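Local coordinates for putative dehydratase (Mesorhizobium loti, PDB 2POZ) that is a member of the mandelate racemase/muconate lactonizing enzyme family, part of the enolase superfamily, and probably acts as a lyase, perhaps a dehydratase, at the interface of chains A and B. Residues are numbered along the deposited sequence; one frame, centred on the assembly and turned at random. Chains: chain A/B, Putative dehydratase.

Contact 1: the interface of chains A and B. Residues chain A 51, 54-55, 58-59, 78-79; chain B 42-43.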
# COMPACT_ATOMS: atom_id res chain seq x y z
N MSE A 51 6.33 14.59 -38.43
CA MSE A 51 7.28 14.27 -37.36
C MSE A 51 8.55 13.63 -37.92
O MSE A 51 9.65 13.99 -37.52
CB MSE A 51 6.66 13.32 -36.34
CG MSE A 51 7.60 13.00 -35.17
SE MSE A 51 8.12 14.57 -34.14
CE MSE A 51 9.63 15.19 -35.15
N ASP A 54 10.63 16.43 -39.40
CA ASP A 54 11.31 17.25 -38.40
C ASP A 54 12.47 16.50 -37.75
O ASP A 54 13.55 17.05 -37.56
CB ASP A 54 10.33 17.71 -37.31
CG ASP A 54 9.27 18.68 -37.84
OD1 ASP A 54 9.50 19.31 -38.90
OD2 ASP A 54 8.21 18.81 -37.19
N LEU A 55 12.23 15.24 -37.40
CA LEU A 55 13.26 14.41 -36.78
C LEU A 55 14.44 14.21 -37.74
O LEU A 55 15.60 14.35 -37.35
CB LEU A 55 12.69 13.03 -36.40
CG LEU A 55 11.80 12.94 -35.15
CD1 LEU A 55 11.17 11.55 -35.08
CD2 LEU A 55 12.63 13.23 -33.88
N ARG A 58 16.54 17.41 -38.27
CA ARG A 58 17.28 17.81 -37.08
C ARG A 58 18.36 16.82 -36.63
O ARG A 58 19.41 17.23 -36.14
CB ARG A 58 16.30 18.05 -35.93
CG ARG A 58 16.96 18.28 -34.57
CD ARG A 58 17.60 19.67 -34.47
NE ARG A 58 18.25 19.86 -33.18
CZ ARG A 58 19.43 19.32 -32.84
NH1 ARG A 58 20.10 18.56 -33.70
NH2 ARG A 58 19.94 19.54 -31.63
N PHE A 59 18.13 15.53 -36.83
CA PHE A 59 19.07 14.53 -36.33
C PHE A 59 19.75 13.53 -37.25
O PHE A 59 20.73 12.93 -36.84
CB PHE A 59 18.38 13.69 -35.24
CG PHE A 59 17.78 14.49 -34.13
CD1 PHE A 59 18.60 15.12 -33.19
CD2 PHE A 59 16.40 14.59 -33.99
CE1 PHE A 59 18.04 15.83 -32.13
CE2 PHE A 59 15.83 15.30 -32.94
CZ PHE A 59 16.65 15.92 -32.00
N HIS A 78 16.77 15.09 -27.19
CA HIS A 78 16.71 16.44 -27.71
C HIS A 78 15.50 16.89 -28.51
O HIS A 78 15.47 18.02 -28.98
CB HIS A 78 17.99 16.67 -28.52
CG HIS A 78 19.23 16.44 -27.71
ND1 HIS A 78 19.60 17.27 -26.68
CD2 HIS A 78 20.12 15.42 -27.71
CE1 HIS A 78 20.66 16.77 -26.08
NE2 HIS A 78 20.99 15.65 -26.68
N SER A 79 14.50 16.03 -28.64
CA SER A 79 13.29 16.39 -29.37
C SER A 79 12.37 17.17 -28.45
O SER A 79 11.51 17.93 -28.91
CB SER A 79 12.56 15.13 -29.83
OG SER A 79 12.24 14.32 -28.70
N GLY B 42 11.28 22.71 -29.66
CA GLY B 42 11.50 21.28 -29.67
C GLY B 42 11.29 20.77 -31.08
O GLY B 42 11.14 21.57 -32.01
N VAL B 43 11.24 19.46 -31.25
CA VAL B 43 11.06 18.88 -32.57
C VAL B 43 9.64 18.38 -32.81
O VAL B 43 9.16 17.50 -32.09
CB VAL B 43 12.05 17.71 -32.78
CG1 VAL B 43 11.92 17.15 -34.18
CG2 VAL B 43 13.48 18.21 -32.54
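Within the N-terminal domain of the mandelate racemase/muconate lactonizing enzyme fold, helix 45-59 of chain A and the turn that follows helix 68-78 surround the side chain of B:Val43, which enters from a loop of chain B. The valine works as a small branched knob whose backbone is pinned beside it. The pin is a nearly straight hydrogen bond, 174° at the hydrogen, from B:Val43 N to the carbonyl A:Ser79 O at 2.8 Å; the donor stands 20° out of the carbonyl plane.

The two methyls then part company. B:Val43 CG1 lies anti to its own backbone N (chi1 -177°), and this turns it toward helix 45-59, where it meets the beta-carbon A:Asp54 CB at 3.6 Å and, more loosely, the methyl A:Leu55 CD2. The aspartate therefore contributes its aliphatic root here. A:Met51, a selenomethionine bent at both chi2 and chi3, brings its end toward the same methyl at about a right angle, though its modelled methyl sits too near for the spacing to be trusted.

B:Val43 CG2 takes the other flank, touching A:Ser79 CA at 3.7 Å and the ring edge atom A:Phe59 CE2 at 3.8 Å, the phenylalanine arriving from the opposite direction. Over one face of this ring lies A:Arg58, its CG 3.4 Å above the plane of A:Phe59 and over the centre, while the guanidinium folds back with A:Phe59 CE1 over its own middle. The same A:Arg58 CG also reaches B:Val43 CG2, at 4.0 Å.

Contact 2: the interface of chains A and B. Residues chain A 76, 83-84, 260-261, 263-264, 267; chain B 237.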
# COMPACT_ATOMS: atom_id res chain seq x y z
N TYR A 76 15.47 10.96 -28.46
CA TYR A 76 14.74 10.95 -27.21
C TYR A 76 15.11 12.17 -26.38
O TYR A 76 14.26 12.91 -25.91
CB TYR A 76 15.06 9.70 -26.40
CG TYR A 76 14.22 9.61 -25.15
CD1 TYR A 76 12.95 9.02 -25.19
CD2 TYR A 76 14.64 10.20 -23.95
CE1 TYR A 76 12.11 9.03 -24.07
CE2 TYR A 76 13.80 10.21 -22.82
CZ TYR A 76 12.54 9.63 -22.89
OH TYR A 76 11.70 9.65 -21.80
N LYS A 83 9.98 12.94 -24.07
CA LYS A 83 9.89 12.64 -22.64
C LYS A 83 8.40 12.63 -22.27
O LYS A 83 7.73 13.65 -22.32
CB LYS A 83 10.68 13.68 -21.82
CG LYS A 83 12.18 13.68 -22.16
CD LYS A 83 12.98 14.60 -21.21
CE LYS A 83 14.48 14.52 -21.51
NZ LYS A 83 15.32 15.39 -20.62
N ASN A 84 7.92 11.44 -21.91
CA ASN A 84 6.51 11.18 -21.60
C ASN A 84 5.75 11.40 -22.91
O ASN A 84 4.57 11.77 -22.90
CB ASN A 84 5.95 12.12 -20.53
CG ASN A 84 4.54 11.73 -20.10
OD1 ASN A 84 4.25 10.54 -19.91
ND2 ASN A 84 3.66 12.71 -19.94
N TYR A 260 3.40 3.30 -25.09
CA TYR A 260 4.66 3.51 -25.79
C TYR A 260 5.95 3.46 -24.98
O TYR A 260 6.05 4.04 -23.91
CB TYR A 260 4.57 4.86 -26.52
CG TYR A 260 3.19 5.09 -27.13
CD1 TYR A 260 2.23 5.87 -26.48
CD2 TYR A 260 2.82 4.46 -28.32
CE1 TYR A 260 0.94 6.01 -27.00
CE2 TYR A 260 1.54 4.59 -28.85
CZ TYR A 260 0.60 5.37 -28.18
OH TYR A 260 -0.66 5.50 -28.71
N THR A 261 6.95 2.77 -25.54
CA THR A 261 8.28 2.55 -24.96
C THR A 261 8.28 1.75 -23.67
O THR A 261 7.23 1.48 -23.08
CB THR A 261 9.04 3.88 -24.67
OG1 THR A 261 8.55 4.48 -23.46
CG2 THR A 261 8.90 4.87 -25.83
N PHE A 263 9.20 2.77 -20.95
CA PHE A 263 8.73 3.68 -19.91
C PHE A 263 7.21 3.69 -19.82
O PHE A 263 6.65 3.85 -18.73
CB PHE A 263 9.27 5.08 -20.19
CG PHE A 263 10.75 5.10 -20.50
CD1 PHE A 263 11.28 6.03 -21.39
CD2 PHE A 263 11.60 4.17 -19.92
CE1 PHE A 263 12.65 6.03 -21.69
CE2 PHE A 263 12.97 4.15 -20.22
CZ PHE A 263 13.49 5.09 -21.10
N GLY A 264 6.54 3.51 -20.95
CA GLY A 264 5.09 3.47 -20.94
C GLY A 264 4.63 2.11 -20.43
O GLY A 264 3.70 2.02 -19.62
N LYS A 267 4.34 1.13 -16.53
CA LYS A 267 3.07 1.40 -15.84
C LYS A 267 2.13 0.20 -15.94
O LYS A 267 1.38 -0.09 -15.01
CB LYS A 267 2.41 2.66 -16.43
CG LYS A 267 3.12 3.98 -16.05
CD LYS A 267 2.68 5.17 -16.91
CE LYS A 267 3.25 5.08 -18.35
NZ LYS A 267 3.07 6.31 -19.20
N PHE B 237 8.27 10.84 -17.74
CA PHE B 237 7.79 9.47 -17.92
C PHE B 237 7.83 8.69 -16.60
O PHE B 237 7.02 7.79 -16.37
CB PHE B 237 8.67 8.73 -18.94
CG PHE B 237 7.96 8.34 -20.21
CD1 PHE B 237 8.59 8.52 -21.44
CD2 PHE B 237 6.69 7.75 -20.18
CE1 PHE B 237 7.98 8.10 -22.63
CE2 PHE B 237 6.08 7.32 -21.36
CZ PHE B 237 6.72 7.50 -22.59
O HOH W 1 7.04 4.85 -16.37
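B:Phe237, a loop residue of chain B, inserts its ring into a pocket of chain A built from helix 261-269, the loop carrying A:Asn84 and the end of A:Tyr76, a worked example of an aromatic key held on both faces and at its rim.

Carbons lie over both faces. On one side A:Asn84 CA sits over the middle of the B:Phe237 ring, 3.4 Å from its centroid, a CH-pi contact made by the backbone, while the asparagine amide stands almost perpendicular to the ring, at 82°. On this side the backbone A:Asn84 N also presses against B:Phe237 CD1, at 3.0 Å. On the opposite face A:Phe263 CB lies nearer the rim, 3.6 Å from the centroid of the B:Phe237 ring. Because A:Phe263 CG is anti to its carbonyl carbon (chi1 -48°), its own ring swings past this beta-carbon and meets B:Phe237 edge-to-face, the planes 65° apart and the centroids separated by 5.6 Å.

Polar groups approach the rim. The phenol oxygen A:Tyr76 OH lies in the ring plane beside B:Phe237 CD1, at 3.3 Å, and the amine A:Lys267 NZ, in the same plane, comes up to B:Phe237 CE2 at 3.8 Å. A:Thr261 OG1 faces B:Phe237 CZ at 3.6 Å; within chain A this hydroxyl donates a hydrogen bond to A:Tyr260 O, which would help fix it at the pocket floor.

Water completes the contact, since one molecule links the backbone carbonyls A:Phe263 O, at 2.6 Å, and B:Phe237 O.

Replacing B:Phe237 with an alanine would probably leave A:Asn84 CA and A:Phe263 CB facing each other across a gap and the A:Phe263 ring without its edge-to-face neighbour from chain B. By burying an aromatic ring of one subunit in its neighbour, the site probably ties the two chains together and, with its symmetric twin, likely sets their relative position within the octamer.

Contact 1 and contact 2 lie about 17 Å apart, measured between the centres of their C-alpha atoms, along the same interface of chains A and B. They share no residue, yet helix 68-78 serves both: its last residue borders contact 1 and its tyrosine reaches contact 2, while the stretch that follows supplies a residue to each. In both, a loop residue of chain B enters a recess of chain A, first through the N-terminal domain alone, then also through helix 261-269 in the C-terminal domain. Two-fold symmetry repeats the pair with the chains exchanged, so four such insertions probably register this dimer within the eight-copy assembly.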